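Alkyl hydroperoxide reductase AhpD (PDB 6K40) is an AhpD-like protein of the carboxymuconolactone decarboxylase family that probably acts as a peroxidase in the antioxidant defence of Deinococcus radiodurans. Local coordinates at residues Glu80-Val85 and Gln130-Tyr135; Ala134-Leu139 and Gln169-Phe174; Val84-Leu89 and Lys138-Pro143; Ala101-Phe106 and Val111-Val116; Ser126-Ala131 and Ala157-Glu162. All coordinates share one frame; numbering follows the deposited sequence.

Contact 1: residues Glu80-Val85 and Gln130-Tyr135; sequences ELLAVV and QAMCAY
Cys133 plants its sulfur between Leu81 and Val85, two residues one helical turn apart on the neighbouring helix. SG lies 3.7 Å from CG2 of Val85 and 3.9 Å from CG of Leu81, and both methyls of Leu81 stay close to the same sulfur, so the thiol fills a notch made by branched side chains. With SG anti to its own carbonyl carbon (chi1 -74°), the sulfur comes to lie against Leu81 and Val85. Beside it Leu82 bridges to Met132 at two points: CD2 rests 3.7 Å from the backbone O of Met132, and CD1 meets CE at 3.9 Å. The methionine chain bends at its last torsion (chi3 76°), bringing the terminal methyl to the leucine, and the two side chains cross at about a right angle. All five touching residues are buried, forming the tight face of the contact. The other flank of 130-135 is looser: Gln130 points away and is exposed, its NE2 bonded to the O of Leu125, while Ala131 and Ala134 are partly exposed. Further helices close the core, with Val116 of helix 110-118 against Leu81 and Val85, and Val170 of helix 161-184 against Leu82. The segment axes approach to 9.8 Å and cross at 38°; this side-chain packing without polar bonds between the helices belongs to the all-helical AhpD-like fold.

Contact 2: residues Ala134-Leu139 and Gln169-Phe174; sequences AYAEKL and QVIAMF
Ile171 reaches out from helix 161-184 and fits among three residues of helix 127-141, CD1 serving two of them and CG2 the third. Its CD1 methyl sits 3.6 Å from CA of Ala136 and 3.7 Å from that residue's CB, so the tip of the isoleucine lies right against the backbone where the alanine side chain is short. The same methyl comes to the edge of the Tyr135 ring, near the ring plane, where Ile171 CD1 lies 4.0 Å from Tyr135 CD2; ring and isoleucine chain stand at about a right angle, and the methyl meets the rim, not a face. The CG2 branch serves the other side and packs 3.7 Å from CD2 of Leu139, the two chains running obliquely past each other. The torsion of Ile171 explains this split. CG1 is anti to the carbonyl carbon (chi1 -66°) and carries CD1 toward Ala136 and Tyr135, whereas CG2 is anti to the backbone N and faces the leucine. Leu139 answers with CG anti to its own N (chi1 -172°), which brings CD2 forward. The closest CA atoms, those of Ala136 and Ile171, are 6.0 Å apart, although the segment axes stay 10.0 Å from each other and open at 43°. Helix 76-90 packs against both segments, Leu82 touching Ala136 and Val86 touching Phe174, while helix 151-156 packs on Tyr135 through Leu151 and Leu154. Helix 54-69 backs the far side of 169-174, against Val170 and Met173.

Contact 3: residues Val84-Leu89 and Lys138-Pro143; sequences VVVSGL and KLTLRP
Leu89 meets the end of helix 127-141 with nearly its whole side chain. Its CB starts the contact 4.1 Å from CG2 of Thr140. Beyond it CG is anti to the carbonyl carbon (chi1 -74°) and splits into two methyls with separate partners: CD1 lies 4.1 Å from CB of Thr140, and CD2 reaches CD1 of Leu141, also at 4.1 Å, the two leucine chains crossing at about a right angle. Leu141 is exposed, so this methyl pair lies toward solvent, and Arg91 of the second subunit packs on Leu89 as well. The last turn of helix 127-141 is thus laid against the last turns of helix 76-90, continuing the helix-on-helix packing of the AhpD-like fold toward the subunit boundary; the helix itself ends before Arg142. Deeper in, Val86 takes over from Leu89. Both its methyls approach the threonine hydroxyl: Val86 CG2 lies 3.6 Å from Thr140 OG1, and Val86 CG1 lies 3.7 Å from Thr140 OG1. A hydroxyl in such greasy surroundings needs polar partners, and Thr140 finds them elsewhere: OG1 is hydrogen-bonded to the O of Ala136 one turn back and to ND2 of Asn175 on helix 161-184.

Contact 4: residues Ala101-Phe106 and Val111-Val116; sequences AALREF and VKADAV
Ala113 is the hub on the 111-116 side, its CB lodged between Leu103 and Arg104. The methyl lies 3.9 Å from CG of Leu103 and 3.7 Å from CG of Arg104, using the aliphatic start of the arginine. CG of Leu103, anti to the backbone N (chi1 176°), faces the alanine; CD2 also touches it and makes a looser contact, 4.5 Å, with CG1 of Val116. One step out, the chain of Arg104 bends at chi3, laying one face of the guanidinium over CA of Ala101. A water at the guanidinium edge accepts from NH1 of Arg104 at 2.8 Å and donates to OD1 of Asp114 at 2.9 Å, joining two groups whose charged atoms are too far apart for a salt bridge. Farther out, NH2 of Arg104 bonds the O of Gln195, and OD2 of Asp114 takes a hydrogen bond with His193 of the second subunit, which ties this surface to the dimer. Helix 76-90 supports the apolar side through Val84 on Leu103. The segments run roughly antiparallel, at 146° with axes 9.0 Å apart, as expected of a helical hairpin: two consecutive helices joined by a short turn.

Contact 5: residues Ser126-Ala131 and Ala157-Glu162; sequences SEREQA and AGLSDE
A helix start and a helix end come together here: the capped first turn of helix 127-141 lies against the loop that follows helix 151-156, where Gly158 closes a Schellman motif with its positive phi. Arg128 makes most of the contact. Its CB packs 3.5 Å from CB of Ala157, and the chain then extends, CG anti to the backbone N (chi1 166°), before bending at chi3 to bring the guanidinium to the carbonyl of Ala157. NE and NH2 of Arg128 both donate to the single carbonyl O of Ala157, each at 3.1 Å, a side-on grip from one face of the carbonyl. Both N-H directions are well off straight, at 141° for NE and 138° for NH2, as one oxygen shared by two neighbouring donors would require. CD1 of Leu159 covers one face of the guanidinium, 3.5 Å from CZ of Arg128 and above the centre of the group. On the helix side, Ser126 and Glu129 form a capping box: Glu129 N donates to OG of Ser126 at 3.1 Å, and Ser126 N donates to OE1 of Glu129 at 2.7 Å. The remaining nitrogen of the arginine group, NH1, forms a salt bridge with Glu78. With a carbonyl near its edge, a salt bridge from NH1 and a leucine over a face, the guanidinium is held in position and orientation, and its charge is probably balanced at least in part by Glu78, while the carbonyl of Ala157 would be polarised by its two donors.

Overall arrangement
Helix 127-141 is the common thread, carrying one segment of contacts 1, 2, 3 and 5. Contacts 1, 2 and 3 are close together, with centres 6 to 8 Å apart; contact 1 meets contact 2 where Ala83 packs against Phe174, and contacts 2 and 3 meet at Glu137 and Leu89. Contact 5 sits at the start of that helix, its centre 10 Å from that of contact 1. Contact 4 falls, in sequence, between the segments of contact 1, and joins it through Glu80 and Ala102; its Lys112 reaches Glu129 of contact 5 in a salt bridge modelled implausibly short, though the centres are about 19 Å apart. Beside contacts 1 and 2, His99 bonds Glu80 and stacks edge-to-face with Phe174.

Contact 1: residues Glu80-Val85 and Gln130-Tyr135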
# COMPACT_ATOMS: atom_id res chain seq x y z
N GLU A 80 15.62 0.99 2.05
CA GLU A 80 14.24 1.48 1.98
C GLU A 80 13.35 0.54 1.18
O GLU A 80 12.16 0.43 1.47
CB GLU A 80 14.21 2.89 1.39
CG GLU A 80 14.98 3.93 2.20
CD GLU A 80 14.53 4.03 3.65
OE1 GLU A 80 13.36 3.69 3.95
OE2 GLU A 80 15.34 4.46 4.50
N LEU A 81 13.91 -0.16 0.19
CA LEU A 81 13.14 -1.18 -0.52
C LEU A 81 12.70 -2.28 0.44
O LEU A 81 11.51 -2.65 0.48
CB LEU A 81 13.98 -1.76 -1.66
CG LEU A 81 13.40 -2.87 -2.53
CD1 LEU A 81 12.32 -2.31 -3.43
CD2 LEU A 81 14.50 -3.52 -3.35
N LEU A 82 13.64 -2.78 1.24
CA LEU A 82 13.30 -3.77 2.26
C LEU A 82 12.26 -3.23 3.24
O LEU A 82 11.28 -3.91 3.57
CB LEU A 82 14.56 -4.21 3.00
CG LEU A 82 15.62 -4.92 2.15
CD1 LEU A 82 16.89 -5.18 2.96
CD2 LEU A 82 15.07 -6.22 1.58
N ALA A 83 12.47 -2.00 3.71
CA ALA A 83 11.54 -1.38 4.66
C ALA A 83 10.13 -1.30 4.09
O ALA A 83 9.15 -1.62 4.78
CB ALA A 83 12.04 0.02 5.02
N VAL A 84 10.01 -0.87 2.83
CA VAL A 84 8.71 -0.70 2.21
C VAL A 84 8.02 -2.04 2.04
O VAL A 84 6.82 -2.18 2.33
CB VAL A 84 8.87 0.04 0.87
CG1 VAL A 84 7.63 -0.13 0.01
CG2 VAL A 84 9.15 1.52 1.11
N VAL A 85 8.75 -3.07 1.60
CA VAL A 85 8.14 -4.39 1.44
C VAL A 85 7.63 -4.90 2.77
O VAL A 85 6.47 -5.35 2.89
CB VAL A 85 9.15 -5.37 0.81
CG1 VAL A 85 8.64 -6.80 0.93
CG2 VAL A 85 9.39 -5.02 -0.65
N GLN A 130 14.66 -8.44 -6.80
CA GLN A 130 13.71 -9.54 -6.69
C GLN A 130 14.12 -10.52 -5.60
O GLN A 130 13.29 -10.94 -4.79
CB GLN A 130 13.58 -10.26 -8.03
CG GLN A 130 12.85 -9.48 -9.09
CD GLN A 130 12.85 -10.20 -10.43
OE1 GLN A 130 12.41 -11.34 -10.53
NE2 GLN A 130 13.35 -9.53 -11.46
N ALA A 131 15.40 -10.92 -5.59
CA ALA A 131 15.87 -11.84 -4.57
C ALA A 131 15.71 -11.24 -3.18
O ALA A 131 15.25 -11.91 -2.25
CB ALA A 131 17.33 -12.21 -4.83
N MET A 132 16.10 -9.97 -3.02
CA MET A 132 15.99 -9.33 -1.71
C MET A 132 14.54 -9.22 -1.27
O MET A 132 14.23 -9.42 -0.09
CB MET A 132 16.66 -7.96 -1.75
CG MET A 132 18.18 -8.03 -1.85
SD MET A 132 18.99 -6.42 -1.97
CE MET A 132 18.87 -5.87 -0.27
N CYS A 133 13.63 -8.95 -2.20
CA CYS A 133 12.23 -8.78 -1.83
C CYS A 133 11.58 -10.12 -1.49
O CYS A 133 10.80 -10.22 -0.54
CB CYS A 133 11.45 -8.10 -2.96
SG CYS A 133 11.77 -6.32 -3.16
N ALA A 134 11.93 -11.17 -2.24
CA ALA A 134 11.43 -12.51 -1.91
C ALA A 134 11.94 -12.96 -0.55
O ALA A 134 11.18 -13.52 0.25
CB ALA A 134 11.83 -13.51 -2.99
N TYR A 135 13.22 -12.71 -0.27
CA TYR A 135 13.78 -13.06 1.03
C TYR A 135 13.10 -12.28 2.15
O TYR A 135 12.77 -12.84 3.20
CB TYR A 135 15.29 -12.83 1.04
CG TYR A 135 15.99 -13.47 2.21
CD1 TYR A 135 16.43 -14.79 2.14
CD2 TYR A 135 16.21 -12.77 3.39
CE1 TYR A 135 17.07 -15.39 3.22
CE2 TYR A 135 16.84 -13.35 4.46
CZ TYR A 135 17.27 -14.66 4.37
OH TYR A 135 17.90 -15.24 5.45

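Contact 2: residues Ala134-Leu139 and Gln169-Phe174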
# COMPACT_ATOMS: atom_id res chain seq x y z
N ALA A 134 11.93 -11.17 -2.24
CA ALA A 134 11.43 -12.51 -1.91
C ALA A 134 11.94 -12.96 -0.55
O ALA A 134 11.18 -13.52 0.25
CB ALA A 134 11.83 -13.51 -2.99
N TYR A 135 13.22 -12.71 -0.27
CA TYR A 135 13.78 -13.06 1.03
C TYR A 135 13.10 -12.28 2.15
O TYR A 135 12.77 -12.84 3.20
CB TYR A 135 15.29 -12.83 1.04
CG TYR A 135 15.99 -13.47 2.21
CD1 TYR A 135 16.43 -14.79 2.14
CD2 TYR A 135 16.21 -12.77 3.39
CE1 TYR A 135 17.07 -15.39 3.22
CE2 TYR A 135 16.84 -13.35 4.46
CZ TYR A 135 17.27 -14.66 4.37
OH TYR A 135 17.90 -15.24 5.45
N ALA A 136 12.89 -10.97 1.95
CA ALA A 136 12.22 -10.16 2.96
C ALA A 136 10.81 -10.66 3.22
O ALA A 136 10.38 -10.76 4.38
CB ALA A 136 12.20 -8.70 2.52
N GLU A 137 10.08 -11.01 2.16
CA GLU A 137 8.72 -11.50 2.33
C GLU A 137 8.71 -12.82 3.08
O GLU A 137 7.89 -13.01 3.99
CB GLU A 137 8.04 -11.65 0.97
CG GLU A 137 6.65 -12.25 1.05
CD GLU A 137 5.71 -11.70 0.00
OE1 GLU A 137 6.04 -10.66 -0.60
OE2 GLU A 137 4.64 -12.30 -0.21
N LYS A 138 9.61 -13.74 2.74
CA LYS A 138 9.63 -15.01 3.44
C LYS A 138 9.99 -14.82 4.91
O LYS A 138 9.36 -15.43 5.79
CB LYS A 138 10.60 -15.99 2.77
CG LYS A 138 10.30 -17.43 3.13
CD LYS A 138 11.46 -18.37 2.86
CE LYS A 138 11.29 -19.67 3.64
NZ LYS A 138 11.98 -20.83 3.01
N LEU A 139 10.99 -13.98 5.20
CA LEU A 139 11.41 -13.78 6.58
C LEU A 139 10.34 -13.05 7.39
O LEU A 139 10.24 -13.26 8.61
CB LEU A 139 12.73 -13.00 6.63
CG LEU A 139 13.42 -12.87 7.99
CD1 LEU A 139 13.62 -14.22 8.65
CD2 LEU A 139 14.74 -12.14 7.86
N GLN A 169 19.24 -7.96 9.30
CA GLN A 169 18.99 -7.02 10.39
C GLN A 169 17.91 -6.01 10.02
O GLN A 169 17.05 -5.70 10.83
CB GLN A 169 20.28 -6.30 10.77
CG GLN A 169 20.99 -6.87 11.97
CD GLN A 169 22.36 -6.26 12.15
OE1 GLN A 169 22.71 -5.79 13.23
NE2 GLN A 169 23.16 -6.27 11.09
N VAL A 170 17.95 -5.50 8.79
CA VAL A 170 16.97 -4.49 8.38
C VAL A 170 15.57 -5.09 8.32
O VAL A 170 14.60 -4.50 8.82
CB VAL A 170 17.38 -3.86 7.04
CG1 VAL A 170 16.24 -3.03 6.46
CG2 VAL A 170 18.63 -3.00 7.23
N ILE A 171 15.44 -6.28 7.72
CA ILE A 171 14.13 -6.93 7.63
C ILE A 171 13.57 -7.17 9.03
O ILE A 171 12.40 -6.87 9.32
CB ILE A 171 14.23 -8.24 6.83
CG1 ILE A 171 14.58 -7.95 5.37
CG2 ILE A 171 12.93 -9.03 6.94
CD1 ILE A 171 15.26 -9.10 4.65
N ALA A 172 14.40 -7.71 9.93
CA ALA A 172 13.92 -8.00 11.28
C ALA A 172 13.63 -6.72 12.06
O ALA A 172 12.66 -6.65 12.83
CB ALA A 172 14.95 -8.88 11.99
N MET A 173 14.43 -5.67 11.84
CA MET A 173 14.21 -4.41 12.53
C MET A 173 12.92 -3.75 12.09
O MET A 173 12.25 -3.10 12.90
CB MET A 173 15.41 -3.48 12.28
CG MET A 173 15.26 -2.05 12.78
SD MET A 173 14.78 -1.89 14.52
CE MET A 173 15.93 -3.01 15.31
N PHE A 174 12.53 -3.93 10.83
CA PHE A 174 11.25 -3.37 10.44
C PHE A 174 10.10 -4.26 10.88
O PHE A 174 9.01 -3.75 11.17
CB PHE A 174 11.23 -3.07 8.95
CG PHE A 174 11.88 -1.77 8.62
CD1 PHE A 174 11.20 -0.58 8.83
CD2 PHE A 174 13.19 -1.72 8.18
CE1 PHE A 174 11.80 0.63 8.57
CE2 PHE A 174 13.80 -0.51 7.92
CZ PHE A 174 13.10 0.67 8.11

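Contact 3: residues Val84-Leu89 and Lys138-Pro143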
# COMPACT_ATOMS: atom_id res chain seq x y z
N VAL A 84 10.01 -0.87 2.83
CA VAL A 84 8.71 -0.70 2.21
C VAL A 84 8.02 -2.04 2.04
O VAL A 84 6.82 -2.18 2.33
CB VAL A 84 8.87 0.04 0.87
CG1 VAL A 84 7.63 -0.13 0.01
CG2 VAL A 84 9.15 1.52 1.11
N VAL A 85 8.75 -3.07 1.60
CA VAL A 85 8.14 -4.39 1.44
C VAL A 85 7.63 -4.90 2.77
O VAL A 85 6.47 -5.35 2.89
CB VAL A 85 9.15 -5.37 0.81
CG1 VAL A 85 8.64 -6.80 0.93
CG2 VAL A 85 9.39 -5.02 -0.65
N VAL A 86 8.46 -4.83 3.81
CA VAL A 86 8.08 -5.36 5.11
C VAL A 86 6.90 -4.59 5.69
O VAL A 86 5.95 -5.19 6.23
CB VAL A 86 9.29 -5.34 6.07
CG1 VAL A 86 8.87 -5.81 7.46
CG2 VAL A 86 10.40 -6.22 5.52
N SER A 87 6.92 -3.26 5.57
CA SER A 87 5.84 -2.46 6.13
C SER A 87 4.53 -2.69 5.40
O SER A 87 3.46 -2.67 6.03
CB SER A 87 6.25 -0.99 6.09
OG SER A 87 7.44 -0.79 6.83
N GLY A 88 4.58 -2.92 4.09
CA GLY A 88 3.37 -3.30 3.38
C GLY A 88 2.84 -4.65 3.81
O GLY A 88 1.63 -4.83 3.95
N LEU A 89 3.74 -5.60 4.05
CA LEU A 89 3.30 -6.93 4.48
C LEU A 89 2.65 -6.89 5.86
O LEU A 89 1.60 -7.49 6.07
CB LEU A 89 4.49 -7.89 4.48
CG LEU A 89 4.94 -8.33 3.09
CD1 LEU A 89 6.18 -9.20 3.20
CD2 LEU A 89 3.81 -9.07 2.38
N LYS A 138 9.61 -13.74 2.74
CA LYS A 138 9.63 -15.01 3.44
C LYS A 138 9.99 -14.82 4.91
O LYS A 138 9.36 -15.43 5.79
CB LYS A 138 10.60 -15.99 2.77
CG LYS A 138 10.30 -17.43 3.13
CD LYS A 138 11.46 -18.37 2.86
CE LYS A 138 11.29 -19.67 3.64
NZ LYS A 138 11.98 -20.83 3.01
N LEU A 139 10.99 -13.98 5.20
CA LEU A 139 11.41 -13.78 6.58
C LEU A 139 10.34 -13.05 7.39
O LEU A 139 10.24 -13.26 8.61
CB LEU A 139 12.73 -13.00 6.63
CG LEU A 139 13.42 -12.87 7.99
CD1 LEU A 139 13.62 -14.22 8.65
CD2 LEU A 139 14.74 -12.14 7.86
N THR A 140 9.53 -12.22 6.75
CA THR A 140 8.45 -11.54 7.46
C THR A 140 7.27 -12.47 7.72
O THR A 140 6.73 -12.50 8.83
CB THR A 140 7.98 -10.31 6.67
OG1 THR A 140 9.07 -9.39 6.53
CG2 THR A 140 6.83 -9.62 7.40
N LEU A 141 6.87 -13.25 6.71
CA LEU A 141 5.64 -14.02 6.82
C LEU A 141 5.85 -15.43 7.37
O LEU A 141 4.96 -15.95 8.05
CB LEU A 141 4.97 -14.11 5.45
CG LEU A 141 4.50 -12.79 4.83
CD1 LEU A 141 3.82 -13.04 3.50
CD2 LEU A 141 3.57 -12.06 5.79
N ARG A 142 6.99 -16.05 7.11
CA ARG A 142 7.24 -17.43 7.52
C ARG A 142 8.63 -17.57 8.15
O ARG A 142 9.48 -18.30 7.64
CB ARG A 142 7.10 -18.38 6.32
CG ARG A 142 5.70 -18.44 5.74
CD ARG A 142 5.67 -19.24 4.44
NE ARG A 142 6.23 -18.48 3.32
CZ ARG A 142 7.16 -18.95 2.50
NH1 ARG A 142 7.66 -20.16 2.67
NH2 ARG A 142 7.60 -18.19 1.50
N PRO A 143 8.88 -16.89 9.27
CA PRO A 143 10.23 -16.94 9.86
C PRO A 143 10.67 -18.33 10.27
O PRO A 143 11.87 -18.62 10.27
CB PRO A 143 10.11 -16.01 11.07
CG PRO A 143 8.66 -16.00 11.41
CD PRO A 143 7.95 -16.08 10.09

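Contact 4: residues Ala101-Phe106 and Val111-Val116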
# COMPACT_ATOMS: atom_id res chain seq x y z
N ALA A 101 8.14 7.41 1.38
CA ALA A 101 8.75 8.69 1.03
C ALA A 101 10.26 8.54 0.87
O ALA A 101 10.85 9.04 -0.10
CB ALA A 101 8.43 9.74 2.10
N ALA A 102 10.90 7.84 1.80
CA ALA A 102 12.34 7.64 1.72
C ALA A 102 12.73 6.87 0.46
O ALA A 102 13.74 7.19 -0.19
CB ALA A 102 12.85 6.92 2.97
N LEU A 103 11.96 5.84 0.10
CA LEU A 103 12.27 5.06 -1.09
C LEU A 103 12.05 5.88 -2.36
O LEU A 103 12.84 5.78 -3.31
CB LEU A 103 11.44 3.78 -1.12
CG LEU A 103 11.60 2.91 -2.37
CD1 LEU A 103 13.06 2.56 -2.60
CD2 LEU A 103 10.76 1.65 -2.25
N ARG A 104 10.99 6.69 -2.40
CA ARG A 104 10.79 7.59 -3.53
C ARG A 104 11.97 8.54 -3.68
O ARG A 104 12.43 8.81 -4.79
CB ARG A 104 9.50 8.39 -3.35
CG ARG A 104 8.23 7.60 -3.56
CD ARG A 104 7.04 8.53 -3.74
NE ARG A 104 6.84 9.42 -2.61
CZ ARG A 104 6.15 9.11 -1.52
NH1 ARG A 104 5.58 7.92 -1.41
NH2 ARG A 104 6.02 9.99 -0.53
N GLU A 105 12.48 9.06 -2.56
CA GLU A 105 13.62 9.97 -2.61
C GLU A 105 14.87 9.27 -3.12
O GLU A 105 15.52 9.74 -4.06
CB GLU A 105 13.86 10.59 -1.23
CG GLU A 105 14.96 11.63 -1.20
CD GLU A 105 15.35 12.03 0.21
OE1 GLU A 105 14.58 11.73 1.15
OE2 GLU A 105 16.43 12.64 0.38
N PHE A 106 15.23 8.14 -2.51
CA PHE A 106 16.51 7.51 -2.81
C PHE A 106 16.51 6.81 -4.17
O PHE A 106 17.56 6.70 -4.81
CB PHE A 106 16.89 6.52 -1.71
CG PHE A 106 17.30 7.17 -0.42
CD1 PHE A 106 18.33 8.09 -0.39
CD2 PHE A 106 16.65 6.87 0.76
CE1 PHE A 106 18.71 8.70 0.79
CE2 PHE A 106 17.01 7.47 1.95
CZ PHE A 106 18.05 8.38 1.97
N VAL A 111 6.94 5.38 -9.35
CA VAL A 111 6.14 4.26 -9.83
C VAL A 111 6.63 2.96 -9.20
O VAL A 111 5.84 2.14 -8.73
CB VAL A 111 6.20 4.19 -11.37
CG1 VAL A 111 5.87 2.79 -11.86
CG2 VAL A 111 5.26 5.23 -11.98
N LYS A 112 7.95 2.76 -9.19
CA LYS A 112 8.54 1.57 -8.59
C LYS A 112 8.24 1.49 -7.10
O LYS A 112 7.94 0.41 -6.57
CB LYS A 112 10.04 1.55 -8.86
CG LYS A 112 10.83 0.47 -8.16
CD LYS A 112 12.31 0.76 -8.32
CE LYS A 112 13.19 -0.35 -7.79
NZ LYS A 112 14.61 0.05 -7.79
N ALA A 113 8.33 2.62 -6.40
CA ALA A 113 8.04 2.62 -4.96
C ALA A 113 6.58 2.25 -4.70
O ALA A 113 6.29 1.42 -3.83
CB ALA A 113 8.37 3.99 -4.36
N ASP A 114 5.66 2.86 -5.45
CA ASP A 114 4.24 2.55 -5.29
C ASP A 114 3.97 1.08 -5.57
O ASP A 114 3.20 0.43 -4.85
CB ASP A 114 3.39 3.43 -6.20
CG ASP A 114 3.43 4.89 -5.81
OD1 ASP A 114 3.88 5.20 -4.69
OD2 ASP A 114 3.00 5.74 -6.63
N ALA A 115 4.60 0.53 -6.61
CA ALA A 115 4.36 -0.87 -6.96
C ALA A 115 4.92 -1.80 -5.89
O ALA A 115 4.24 -2.74 -5.45
CB ALA A 115 4.97 -1.19 -8.32
N VAL A 116 6.15 -1.54 -5.44
CA VAL A 116 6.79 -2.40 -4.46
C VAL A 116 6.06 -2.34 -3.12
O VAL A 116 6.01 -3.34 -2.39
CB VAL A 116 8.28 -2.01 -4.32
CG1 VAL A 116 8.82 -2.35 -2.95
CG2 VAL A 116 9.10 -2.68 -5.40
O HOH W 1 5.69 5.29 -2.46

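Contact 5: residues Ser126-Ala131 and Ala157-Glu162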
# COMPACT_ATOMS: atom_id res chain seq x y z
N SER A 126 15.22 -5.31 -10.59
CA SER A 126 16.39 -6.08 -10.99
C SER A 126 16.34 -7.47 -10.36
O SER A 126 15.50 -7.77 -9.51
CB SER A 126 17.67 -5.35 -10.57
OG SER A 126 17.88 -5.46 -9.17
N GLU A 127 17.28 -8.33 -10.74
CA GLU A 127 17.25 -9.68 -10.20
C GLU A 127 17.68 -9.66 -8.74
O GLU A 127 17.16 -10.44 -7.91
CB GLU A 127 18.19 -10.60 -10.99
CG GLU A 127 17.61 -11.33 -12.18
CD GLU A 127 18.70 -11.59 -13.19
OE1 GLU A 127 18.48 -12.39 -14.12
OE2 GLU A 127 19.75 -10.92 -13.06
N ARG A 128 18.57 -8.74 -8.39
CA ARG A 128 18.97 -8.58 -7.00
C ARG A 128 17.82 -8.05 -6.16
O ARG A 128 17.59 -8.52 -5.04
CB ARG A 128 20.18 -7.67 -6.91
CG ARG A 128 20.48 -7.18 -5.51
CD ARG A 128 21.52 -6.09 -5.54
NE ARG A 128 22.86 -6.63 -5.41
CZ ARG A 128 23.69 -6.32 -4.43
NH1 ARG A 128 23.30 -5.46 -3.49
NH2 ARG A 128 24.90 -6.85 -4.38
N GLU A 129 17.08 -7.06 -6.69
CA GLU A 129 15.93 -6.54 -5.96
C GLU A 129 14.87 -7.61 -5.78
O GLU A 129 14.25 -7.71 -4.72
CB GLU A 129 15.36 -5.32 -6.68
CG GLU A 129 16.27 -4.11 -6.67
CD GLU A 129 15.84 -3.03 -7.65
OE1 GLU A 129 15.24 -3.38 -8.70
OE2 GLU A 129 16.11 -1.84 -7.39
N GLN A 130 14.66 -8.44 -6.80
CA GLN A 130 13.71 -9.54 -6.69
C GLN A 130 14.12 -10.52 -5.60
O GLN A 130 13.29 -10.94 -4.79
CB GLN A 130 13.58 -10.26 -8.03
CG GLN A 130 12.85 -9.48 -9.09
CD GLN A 130 12.85 -10.20 -10.43
OE1 GLN A 130 12.41 -11.34 -10.53
NE2 GLN A 130 13.35 -9.53 -11.46
N ALA A 131 15.40 -10.92 -5.59
CA ALA A 131 15.87 -11.84 -4.57
C ALA A 131 15.71 -11.24 -3.18
O ALA A 131 15.25 -11.91 -2.25
CB ALA A 131 17.33 -12.21 -4.83
N ALA A 157 23.19 -12.66 -6.32
CA ALA A 157 23.08 -11.24 -6.63
C ALA A 157 24.30 -10.44 -6.18
O ALA A 157 24.29 -9.21 -6.29
CB ALA A 157 21.82 -10.67 -5.98
N GLY A 158 25.34 -11.10 -5.68
CA GLY A 158 26.56 -10.41 -5.31
C GLY A 158 26.61 -9.83 -3.91
O GLY A 158 27.44 -8.96 -3.65
N LEU A 159 25.75 -10.29 -3.00
CA LEU A 159 25.74 -9.77 -1.64
C LEU A 159 26.78 -10.49 -0.80
O LEU A 159 26.76 -11.72 -0.69
CB LEU A 159 24.35 -9.91 -1.02
CG LEU A 159 23.37 -8.77 -1.31
CD1 LEU A 159 22.57 -9.05 -2.57
CD2 LEU A 159 22.44 -8.55 -0.12
N SER A 160 27.70 -9.73 -0.21
CA SER A 160 28.66 -10.31 0.72
C SER A 160 27.95 -10.76 1.99
O SER A 160 26.79 -10.44 2.24
CB SER A 160 29.76 -9.30 1.05
OG SER A 160 29.24 -8.21 1.79
N ASP A 161 28.68 -11.53 2.81
CA ASP A 161 28.12 -11.98 4.08
C ASP A 161 27.78 -10.79 4.98
O ASP A 161 26.76 -10.81 5.68
CB ASP A 161 29.11 -12.91 4.78
CG ASP A 161 29.13 -14.30 4.15
OD1 ASP A 161 28.54 -14.47 3.07
OD2 ASP A 161 29.75 -15.21 4.75
N GLU A 162 28.61 -9.75 4.95
CA GLU A 162 28.30 -8.55 5.73
C GLU A 162 27.02 -7.89 5.23
O GLU A 162 26.17 -7.47 6.03
CB GLU A 162 29.48 -7.58 5.66
CG GLU A 162 30.70 -8.03 6.46
CD GLU A 162 31.56 -9.06 5.73
OE1 GLU A 162 31.38 -9.22 4.50
OE2 GLU A 162 32.40 -9.71 6.37